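Long-range contacts in Ufm1-specific protease (Caenorhabditis elegans, PDB 5EJJ), which hydrolyses, as a thiol protease, the peptide bond at the C-terminal glycine of the ubiquitin-like modifier Ufm1 bound to target proteins: residues E2-D7 and A42-I47; F36-K41 and I73-N78; V46-F51 and P296-L301. One frame throughout, in Å; residues are numbered along the deposited sequence.

The three contacts show how one hairpin can be engaged from several sides. Strands 33-40 and 45-53 are antiparallel neighbours in the mixed sheet of the N-terminal MPN domain. Contact 1 brings the chain's first strand, 4-6, to the start of 45-53; contact 2 pairs 33-40 with 74-81; contact 3 sets 46-51 against the distant loop 296-301. Centres of contacts 1 and 2 lie about 9 Å apart, those of 2 and 3 about 11 Å, and those of 1 and 3 about 13 Å. The segments of contacts 1 and 3 overlap at Val46 and Ile47, Val46 serving the first and Ile47 the second. The first two build the domain itself; the third joins it to the UfSP2 N-terminal region, away from the residues thought to form the protease active site.

Contact 1. Residues E2-D7 and A42-I47; sequences ELWFID and ARKQVI
Trp4 carries CG beside its backbone N and anti to its carbonyl carbon (chi1 -79°), and Lys44 holds the same relation (chi1 -71°), so that the lysine chain leaves its backbone over one face of the indole and crosses it at about a right angle. Lys44 CA sits over the face of the six-membered ring, 3.6 Å from its centroid in a CH-pi contact, and CB and CG continue across the same face. Farther along, Lys44 CE passes 3.4 Å from Trp4 NE1, and the chain, bent at its last torsion, ends beside the Glu2 carboxylate. That carboxylate, at the edge of the indole and in its plane, divides its oxygens: Glu2 OE2 makes a salt bridge with Lys44 NZ at 3.4 Å, and Glu2 OE1 receives a weak hydrogen bond from Trp4 NE1 at 3.5 Å. Phe93 and Phe117 also meet the indole, which is buried.

The backbones are joined by a single bridge between Phe5 and Gln45, the two strands running in roughly the same direction. Phe5 N donates to Lys44 O at 2.9 Å, and Val46 N reaches Phe5 O at 2.8 Å almost straight (173°). Lys44, whose carbonyl takes the first of these bonds, is also the first residue of a G1 beta bulge, in which it and Gln45 both face Arg40 across the hairpin of the MPN domain; Arg40 also binds Gln45 OE1. Strand 4-6 thereby lies between 45-53 and its parallel partner 117-119.

Beyond the bridge, Ile6 and Val46 lie side by side, pointing the same way, with Ile6 CG1 3.8 Å from Val46 CB. A water then links Asp7 N with Val46 O, at the point where the Asp7 side chain N-caps helix 8-19 through Ala10 N.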
loop_
_atom_site.group_PDB
_atom_site.type_symbol
_atom_site.label_atom_id
_atom_site.label_comp_id
_atom_site.label_asym_id
_atom_site.label_seq_id
_atom_site.Cartn_x
_atom_site.Cartn_y
_atom_site.Cartn_z
ATOM N N GLU A 2 -25.386 -21.922 1.722
ATOM C CA GLU A 2 -24.495 -21.329 0.739
ATOM C C GLU A 2 -23.176 -21.038 1.454
ATOM O O GLU A 2 -23.168 -20.643 2.620
ATOM C CB GLU A 2 -25.117 -20.040 0.195
ATOM C CG GLU A 2 -25.674 -19.146 1.306
ATOM C CD GLU A 2 -26.302 -17.851 0.799
ATOM O OE1 GLU A 2 -26.403 -16.892 1.596
ATOM O OE2 GLU A 2 -26.709 -17.785 -0.381
ATOM N N LEU A 3 -22.057 -21.245 0.774
ATOM C CA LEU A 3 -20.767 -21.045 1.422
ATOM C C LEU A 3 -20.199 -19.658 1.193
ATOM O O LEU A 3 -19.959 -19.254 0.060
ATOM C CB LEU A 3 -19.738 -22.046 0.914
ATOM C CG LEU A 3 -20.018 -23.515 1.154
ATOM C CD1 LEU A 3 -18.766 -24.300 0.778
ATOM C CD2 LEU A 3 -20.449 -23.707 2.617
ATOM N N TRP A 4 -19.963 -18.952 2.285
ATOM C CA TRP A 4 -19.228 -17.715 2.245
ATOM C C TRP A 4 -17.858 -17.966 2.792
ATOM O O TRP A 4 -17.669 -18.845 3.622
ATOM C CB TRP A 4 -19.933 -16.658 3.072
ATOM C CG TRP A 4 -21.063 -16.084 2.332
ATOM C CD1 TRP A 4 -22.293 -16.635 2.169
ATOM C CD2 TRP A 4 -21.068 -14.858 1.608
ATOM N NE1 TRP A 4 -23.080 -15.819 1.404
ATOM C CE2 TRP A 4 -22.353 -14.717 1.043
ATOM C CE3 TRP A 4 -20.118 -13.851 1.396
ATOM C CZ2 TRP A 4 -22.717 -13.613 0.270
ATOM C CZ3 TRP A 4 -20.481 -12.754 0.634
ATOM C CH2 TRP A 4 -21.774 -12.645 0.080
ATOM N N PHE A 5 -16.898 -17.196 2.309
ATOM C CA PHE A 5 -15.533 -17.307 2.756
ATOM C C PHE A 5 -15.094 -15.984 3.322
ATOM O O PHE A 5 -15.497 -14.927 2.842
ATOM C CB PHE A 5 -14.653 -17.726 1.594
ATOM C CG PHE A 5 -15.026 -19.061 1.034
ATOM C CD1 PHE A 5 -16.110 -19.189 0.164
ATOM C CD2 PHE A 5 -14.313 -20.207 1.399
ATOM C CE1 PHE A 5 -16.477 -20.435 -0.339
ATOM C CE2 PHE A 5 -14.663 -21.446 0.896
ATOM C CZ PHE A 5 -15.751 -21.563 0.025
ATOM N N ILE A 6 -14.280 -16.048 4.363
ATOM C CA ILE A 6 -13.813 -14.850 5.025
ATOM C C ILE A 6 -12.404 -15.061 5.578
ATOM O O ILE A 6 -11.990 -16.194 5.874
ATOM C CB ILE A 6 -14.789 -14.468 6.134
ATOM C CG1 ILE A 6 -14.475 -13.090 6.697
ATOM C CG2 ILE A 6 -14.826 -15.538 7.198
ATOM C CD1 ILE A 6 -15.480 -12.639 7.745
ATOM N N ASP A 7 -11.643 -13.976 5.676
ATOM C CA ASP A 7 -10.378 -14.039 6.381
ATOM C C ASP A 7 -10.599 -13.501 7.786
ATOM O O ASP A 7 -10.498 -12.285 8.017
ATOM C CB ASP A 7 -9.323 -13.242 5.637
ATOM C CG ASP A 7 -7.926 -13.398 6.228
ATOM O OD1 ASP A 7 -7.794 -13.587 7.458
ATOM O OD2 ASP A 7 -6.948 -13.304 5.443
ATOM N N ALA A 42 -20.624 -12.248 -5.938
ATOM C CA ALA A 42 -20.892 -13.411 -6.779
ATOM C C ALA A 42 -20.221 -14.637 -6.195
ATOM O O ALA A 42 -20.856 -15.682 -6.043
ATOM C CB ALA A 42 -20.420 -13.180 -8.196
ATOM N N ARG A 43 -18.941 -14.504 -5.844
ATOM C CA ARG A 43 -18.204 -15.654 -5.333
ATOM C C ARG A 43 -18.262 -15.795 -3.819
ATOM O O ARG A 43 -17.530 -16.587 -3.243
ATOM C CB ARG A 43 -16.761 -15.706 -5.854
ATOM C CG ARG A 43 -15.856 -14.649 -5.344
ATOM C CD ARG A 43 -14.573 -14.681 -6.152
ATOM N NE ARG A 43 -13.550 -15.562 -5.593
ATOM C CZ ARG A 43 -12.242 -15.313 -5.685
ATOM N NH1 ARG A 43 -11.825 -14.213 -6.307
ATOM N NH2 ARG A 43 -11.346 -16.151 -5.166
ATOM N N LYS A 44 -19.170 -15.045 -3.209
ATOM C CA LYS A 44 -19.463 -15.151 -1.789
ATOM C C LYS A 44 -18.201 -15.145 -0.948
ATOM O O LYS A 44 -17.992 -16.038 -0.120
ATOM C CB LYS A 44 -20.308 -16.374 -1.514
ATOM C CG LYS A 44 -21.714 -16.208 -2.019
ATOM C CD LYS A 44 -22.539 -17.455 -1.775
ATOM C CE LYS A 44 -24.020 -17.124 -1.647
ATOM N NZ LYS A 44 -24.670 -16.842 -2.956
ATOM N N GLN A 45 -17.373 -14.119 -1.182
ATOM C CA GLN A 45 -16.068 -13.983 -0.545
ATOM C C GLN A 45 -15.928 -12.615 0.127
ATOM O O GLN A 45 -15.943 -11.604 -0.540
ATOM C CB GLN A 45 -14.968 -14.178 -1.585
ATOM C CG GLN A 45 -13.592 -14.169 -0.997
ATOM C CD GLN A 45 -12.535 -14.085 -2.051
ATOM O OE1 GLN A 45 -12.685 -13.370 -3.028
ATOM N NE2 GLN A 45 -11.450 -14.818 -1.864
ATOM N N VAL A 46 -15.810 -12.577 1.447
ATOM C CA VAL A 46 -15.730 -11.301 2.148
ATOM C C VAL A 46 -14.329 -10.731 2.016
ATOM O O VAL A 46 -13.376 -11.436 2.238
ATOM C CB VAL A 46 -16.070 -11.480 3.646
ATOM C CG1 VAL A 46 -15.789 -10.218 4.409
ATOM C CG2 VAL A 46 -17.524 -11.882 3.815
ATOM N N ILE A 47 -14.177 -9.462 1.665
ATOM C CA ILE A 47 -12.829 -8.922 1.518
ATOM C C ILE A 47 -12.470 -7.933 2.622
ATOM O O ILE A 47 -11.329 -7.896 3.057
ATOM C CB ILE A 47 -12.612 -8.262 0.136
ATOM C CG1 ILE A 47 -12.872 -9.265 -0.973
ATOM C CG2 ILE A 47 -11.211 -7.745 -0.012
ATOM C CD1 ILE A 47 -11.978 -10.430 -0.922
HETATM O O HOH W 1 -11.548 -11.355 4.396
#

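Contact 2. Residues F36-K41 and I73-N78; sequences FVFGRK and IELVGN
Two sides of very different character make up this strand pair. On the tight side the carbonyl of Val37 is gripped twice: Val76 N approaches Val37 O nearly along the C=O axis at 2.8 Å, while Gly77 N reaches the same Val37 O on a lone pair at 3.2 Å. Val37 N bonds to Gly77 O at 2.8 Å, coming from above the plane of the Gly77 carbonyl rather than along a lone pair. Farther on, Gly39 and Glu74 exchange a reciprocal pair of backbone bonds, and Val76 CG2 comes within 3.8 Å of Gly39 N, beside a residue that has no side chain of its own. Phe38 and Leu75 share one face of the sheet, Leu75 CD2 lying over the phenyl ring, 3.9 Å from Phe38 CE1; helix 59-68 covers Phe36 and Phe38.

The end at exposed Lys41 is looser. Its extended chain lies obliquely against Glu74, the salt bridge from Lys41 NZ to Glu74 OE2 is long at 3.7 Å, and a water spans Lys41 N and Glu74 OE1. Between Val37 and Phe38 the register shifts by one residue, because Val76 and Gly77 both face Val37: a classic beta bulge within the antiparallel core of the MPN-domain sheet.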
loop_
_atom_site.group_PDB
_atom_site.type_symbol
_atom_site.label_atom_id
_atom_site.label_comp_id
_atom_site.label_asym_id
_atom_site.label_seq_id
_atom_site.Cartn_x
_atom_site.Cartn_y
_atom_site.Cartn_z
ATOM N N PHE A 36 -19.779 -2.654 8.878
ATOM C CA PHE A 36 -20.166 -3.133 7.549
ATOM C C PHE A 36 -19.228 -4.217 6.990
ATOM O O PHE A 36 -18.034 -4.250 7.307
ATOM C CB PHE A 36 -20.272 -1.969 6.563
ATOM C CG PHE A 36 -20.876 -0.743 7.155
ATOM C CD1 PHE A 36 -20.066 0.294 7.599
ATOM C CD2 PHE A 36 -22.255 -0.630 7.291
ATOM C CE1 PHE A 36 -20.620 1.440 8.148
ATOM C CE2 PHE A 36 -22.821 0.505 7.843
ATOM C CZ PHE A 36 -22.002 1.546 8.270
ATOM N N VAL A 37 -19.788 -5.084 6.147
ATOM C CA VAL A 37 -19.056 -6.194 5.544
ATOM C C VAL A 37 -19.064 -6.090 4.010
ATOM O O VAL A 37 -20.116 -6.123 3.370
ATOM C CB VAL A 37 -19.639 -7.548 6.013
ATOM C CG1 VAL A 37 -18.875 -8.711 5.445
ATOM C CG2 VAL A 37 -19.629 -7.607 7.504
ATOM N N PHE A 38 -17.879 -5.942 3.432
ATOM C CA PHE A 38 -17.746 -5.677 2.013
ATOM C C PHE A 38 -17.086 -6.874 1.360
ATOM O O PHE A 38 -16.253 -7.535 1.975
ATOM C CB PHE A 38 -16.902 -4.438 1.797
ATOM C CG PHE A 38 -17.552 -3.173 2.254
ATOM C CD1 PHE A 38 -18.504 -2.546 1.464
ATOM C CD2 PHE A 38 -17.199 -2.594 3.458
ATOM C CE1 PHE A 38 -19.109 -1.353 1.869
ATOM C CE2 PHE A 38 -17.785 -1.412 3.879
ATOM C CZ PHE A 38 -18.746 -0.781 3.084
ATOM N N GLY A 39 -17.453 -7.166 0.116
ATOM C CA GLY A 39 -16.972 -8.387 -0.485
ATOM C C GLY A 39 -17.344 -8.569 -1.930
ATOM O O GLY A 39 -18.005 -7.717 -2.529
ATOM N N ARG A 40 -16.889 -9.686 -2.489
ATOM C CA ARG A 40 -17.201 -10.069 -3.847
ATOM C C ARG A 40 -18.459 -10.952 -3.844
ATOM O O ARG A 40 -18.391 -12.162 -3.614
ATOM C CB ARG A 40 -16.004 -10.786 -4.461
ATOM C CG ARG A 40 -14.743 -9.931 -4.526
ATOM C CD ARG A 40 -13.505 -10.725 -4.986
ATOM N NE ARG A 40 -12.339 -9.849 -5.086
ATOM C CZ ARG A 40 -11.106 -10.182 -4.719
ATOM N NH1 ARG A 40 -10.865 -11.383 -4.217
ATOM N NH2 ARG A 40 -10.111 -9.313 -4.867
ATOM N N LYS A 41 -19.605 -10.320 -4.090
ATOM C CA LYS A 41 -20.924 -10.928 -3.923
ATOM C C LYS A 41 -21.147 -12.187 -4.725
ATOM O O LYS A 41 -21.799 -13.098 -4.259
ATOM C CB LYS A 41 -22.014 -9.919 -4.274
ATOM C CG LYS A 41 -23.410 -10.303 -3.828
ATOM C CD LYS A 41 -24.208 -9.030 -3.614
ATOM C CE LYS A 41 -25.697 -9.189 -3.877
ATOM N NZ LYS A 41 -26.249 -7.855 -4.313
ATOM N N ILE A 73 -16.015 -4.902 -5.578
ATOM C CA ILE A 73 -16.382 -5.153 -4.204
ATOM C C ILE A 73 -17.564 -4.290 -3.803
ATOM O O ILE A 73 -17.622 -3.111 -4.113
ATOM C CB ILE A 73 -15.189 -4.829 -3.324
ATOM C CG1 ILE A 73 -14.089 -5.835 -3.607
ATOM C CG2 ILE A 73 -15.551 -4.839 -1.859
ATOM C CD1 ILE A 73 -12.985 -5.802 -2.611
ATOM N N GLU A 74 -18.526 -4.877 -3.110
ATOM C CA GLU A 74 -19.657 -4.101 -2.628
ATOM C C GLU A 74 -20.077 -4.547 -1.241
ATOM O O GLU A 74 -19.568 -5.526 -0.705
ATOM C CB GLU A 74 -20.828 -4.291 -3.570
ATOM C CG GLU A 74 -21.362 -5.684 -3.545
ATOM C CD GLU A 74 -22.209 -5.977 -4.755
ATOM O OE1 GLU A 74 -21.701 -6.640 -5.697
ATOM O OE2 GLU A 74 -23.385 -5.535 -4.773
ATOM N N LEU A 75 -21.014 -3.813 -0.669
ATOM C CA LEU A 75 -21.670 -4.185 0.577
ATOM C C LEU A 75 -22.336 -5.544 0.458
ATOM O O LEU A 75 -23.172 -5.743 -0.407
ATOM C CB LEU A 75 -22.744 -3.140 0.848
ATOM C CG LEU A 75 -23.289 -2.941 2.244
ATOM C CD1 LEU A 75 -24.504 -3.780 2.341
ATOM C CD2 LEU A 75 -22.219 -3.339 3.255
ATOM N N VAL A 76 -21.972 -6.482 1.325
ATOM C CA VAL A 76 -22.572 -7.827 1.281
ATOM C C VAL A 76 -23.284 -8.153 2.581
ATOM O O VAL A 76 -24.092 -9.066 2.606
ATOM C CB VAL A 76 -21.559 -8.989 0.948
ATOM C CG1 VAL A 76 -21.163 -8.994 -0.517
ATOM C CG2 VAL A 76 -20.334 -8.916 1.835
ATOM N N GLY A 77 -22.997 -7.403 3.645
ATOM C CA GLY A 77 -23.634 -7.643 4.927
ATOM C C GLY A 77 -23.194 -6.666 6.001
ATOM O O GLY A 77 -22.441 -5.731 5.736
ATOM N N ASN A 78 -23.672 -6.882 7.222
ATOM C CA ASN A 78 -23.239 -6.098 8.383
ATOM C C ASN A 78 -22.967 -7.013 9.569
ATOM O O ASN A 78 -23.039 -8.239 9.468
ATOM C CB ASN A 78 -24.285 -5.061 8.797
ATOM C CG ASN A 78 -25.719 -5.649 8.896
ATOM O OD1 ASN A 78 -25.921 -6.868 9.046
ATOM N ND2 ASN A 78 -26.717 -4.768 8.792
HETATM O O HOH W 2 -19.352 -7.997 -5.907
#

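Contact 3. Residues V46-F51 and P296-L301; sequences VIHVLF and PGWVSL
One face of the Trp298 indole receives His48 CE1, 3.3 Å above the plane and offset toward the rim, while Ser300 O and Leu301 O lie at the indole edge, in plane. The imidazole in turn has Ile47 CG2 over one of its faces. The two rings meet obliquely, with centroids 4.2 Å apart and planes at 46°, and His48 CE1 makes its closest approach to Trp298 CE3. Ser300 CB adds a further touch, 4.0 Å from His48 NE2. An alanine in place of Trp298 would remove the whole indole face and would probably leave the His48 ring less firmly fixed and this junction weaker.

Ile47 and His48 can both turn to the loop because both face Phe38 in a classic beta bulge, on strand 45-53, the neighbour of 33-40 in the MPN-domain sheet. The 296-301 loop connects strands 289-293 and 302-306 in the UfSP2 N-terminal region, so the contact joins two parts of the protein far apart in sequence.

Alongside the ring pair, Ile47 CG2, anti to its backbone N, reaches Val299 CG2 at 4.1 Å. No direct hydrogen bond crosses between the segments. A water takes the hydrogen of Val299 N at 2.9 Å and donates only weakly to Ile47 O, and Ser300 OG has a weak bond to Ser70 OG.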
loop_
_atom_site.group_PDB
_atom_site.type_symbol
_atom_site.label_atom_id
_atom_site.label_comp_id
_atom_site.label_asym_id
_atom_site.label_seq_id
_atom_site.Cartn_x
_atom_site.Cartn_y
_atom_site.Cartn_z
ATOM N N VAL A 46 -15.810 -12.577 1.447
ATOM C CA VAL A 46 -15.730 -11.301 2.148
ATOM C C VAL A 46 -14.329 -10.731 2.016
ATOM O O VAL A 46 -13.376 -11.436 2.238
ATOM C CB VAL A 46 -16.070 -11.480 3.646
ATOM C CG1 VAL A 46 -15.789 -10.218 4.409
ATOM C CG2 VAL A 46 -17.524 -11.882 3.815
ATOM N N ILE A 47 -14.177 -9.462 1.665
ATOM C CA ILE A 47 -12.829 -8.922 1.518
ATOM C C ILE A 47 -12.470 -7.933 2.622
ATOM O O ILE A 47 -11.329 -7.896 3.057
ATOM C CB ILE A 47 -12.612 -8.262 0.136
ATOM C CG1 ILE A 47 -12.872 -9.265 -0.973
ATOM C CG2 ILE A 47 -11.211 -7.745 -0.012
ATOM C CD1 ILE A 47 -11.978 -10.430 -0.922
ATOM N N HIS A 48 -13.433 -7.128 3.065
ATOM C CA HIS A 48 -13.187 -6.090 4.071
ATOM C C HIS A 48 -14.257 -6.112 5.149
ATOM O O HIS A 48 -15.434 -5.953 4.853
ATOM C CB HIS A 48 -13.223 -4.692 3.460
ATOM C CG HIS A 48 -12.192 -4.447 2.402
ATOM N ND1 HIS A 48 -10.842 -4.392 2.674
ATOM C CD2 HIS A 48 -12.321 -4.200 1.077
ATOM C CE1 HIS A 48 -10.180 -4.153 1.555
ATOM N NE2 HIS A 48 -11.054 -4.029 0.570
ATOM N N VAL A 49 -13.863 -6.295 6.402
ATOM C CA VAL A 49 -14.797 -6.104 7.490
ATOM C C VAL A 49 -14.468 -4.791 8.188
ATOM O O VAL A 49 -13.400 -4.629 8.771
ATOM C CB VAL A 49 -14.773 -7.272 8.457
ATOM C CG1 VAL A 49 -15.734 -7.012 9.587
ATOM C CG2 VAL A 49 -15.161 -8.542 7.729
ATOM N N LEU A 50 -15.370 -3.825 8.092
ATOM C CA LEU A 50 -15.083 -2.520 8.675
ATOM C C LEU A 50 -15.923 -2.221 9.915
ATOM O O LEU A 50 -17.151 -2.154 9.851
ATOM C CB LEU A 50 -15.213 -1.425 7.634
ATOM C CG LEU A 50 -14.138 -1.529 6.553
ATOM C CD1 LEU A 50 -14.355 -0.473 5.450
ATOM C CD2 LEU A 50 -12.723 -1.446 7.162
ATOM N N PHE A 51 -15.243 -2.059 11.048
ATOM C CA PHE A 51 -15.909 -1.784 12.311
ATOM C C PHE A 51 -16.098 -0.279 12.519
ATOM O O PHE A 51 -15.296 0.540 12.042
ATOM C CB PHE A 51 -15.109 -2.389 13.466
ATOM C CG PHE A 51 -15.057 -3.877 13.444
ATOM C CD1 PHE A 51 -13.988 -4.535 12.871
ATOM C CD2 PHE A 51 -16.083 -4.626 13.982
ATOM C CE1 PHE A 51 -13.937 -5.928 12.844
ATOM C CE2 PHE A 51 -16.048 -6.027 13.949
ATOM C CZ PHE A 51 -14.977 -6.675 13.379
ATOM N N PRO A 296 -1.631 -1.692 4.943
ATOM C CA PRO A 296 -1.032 -2.908 5.503
ATOM C C PRO A 296 -2.106 -3.956 5.755
ATOM O O PRO A 296 -3.117 -3.663 6.401
ATOM C CB PRO A 296 -0.427 -2.418 6.829
ATOM C CG PRO A 296 -1.182 -1.179 7.154
ATOM C CD PRO A 296 -1.396 -0.528 5.815
ATOM N N GLY A 297 -1.903 -5.146 5.206
ATOM C CA GLY A 297 -2.790 -6.257 5.471
ATOM C C GLY A 297 -3.784 -6.481 4.366
ATOM O O GLY A 297 -4.212 -7.618 4.129
ATOM N N TRP A 298 -4.158 -5.387 3.707
ATOM C CA TRP A 298 -5.185 -5.398 2.657
ATOM C C TRP A 298 -4.822 -6.184 1.385
ATOM O O TRP A 298 -3.664 -6.245 0.988
ATOM C CB TRP A 298 -5.497 -3.967 2.265
ATOM C CG TRP A 298 -6.353 -3.243 3.215
ATOM C CD1 TRP A 298 -6.338 -3.325 4.564
ATOM C CD2 TRP A 298 -7.382 -2.317 2.874
ATOM N NE1 TRP A 298 -7.301 -2.490 5.100
ATOM C CE2 TRP A 298 -7.954 -1.866 4.075
ATOM C CE3 TRP A 298 -7.876 -1.826 1.663
ATOM C CZ2 TRP A 298 -8.991 -0.957 4.100
ATOM C CZ3 TRP A 298 -8.892 -0.929 1.693
ATOM C CH2 TRP A 298 -9.445 -0.499 2.899
ATOM N N VAL A 299 -5.813 -6.769 0.738
ATOM C CA VAL A 299 -5.543 -7.547 -0.461
ATOM C C VAL A 299 -6.323 -7.012 -1.647
ATOM O O VAL A 299 -6.351 -7.620 -2.713
ATOM C CB VAL A 299 -5.901 -9.015 -0.273
ATOM C CG1 VAL A 299 -5.049 -9.600 0.777
ATOM C CG2 VAL A 299 -7.358 -9.142 0.121
ATOM N N SER A 300 -6.977 -5.875 -1.457
ATOM C CA SER A 300 -7.554 -5.138 -2.555
ATOM C C SER A 300 -7.218 -3.685 -2.215
ATOM O O SER A 300 -7.026 -3.362 -1.039
ATOM C CB SER A 300 -9.060 -5.420 -2.646
ATOM O OG SER A 300 -9.773 -4.420 -3.377
ATOM N N LEU A 301 -7.129 -2.829 -3.237
ATOM C CA LEU A 301 -6.673 -1.450 -3.084
ATOM C C LEU A 301 -7.710 -0.548 -2.429
ATOM O O LEU A 301 -8.870 -0.924 -2.305
ATOM C CB LEU A 301 -6.293 -0.888 -4.450
ATOM C CG LEU A 301 -5.185 -1.652 -5.181
ATOM C CD1 LEU A 301 -5.109 -1.246 -6.641
ATOM C CD2 LEU A 301 -3.842 -1.410 -4.496
HETATM O O HOH W 3 -8.270 -6.725 2.267
#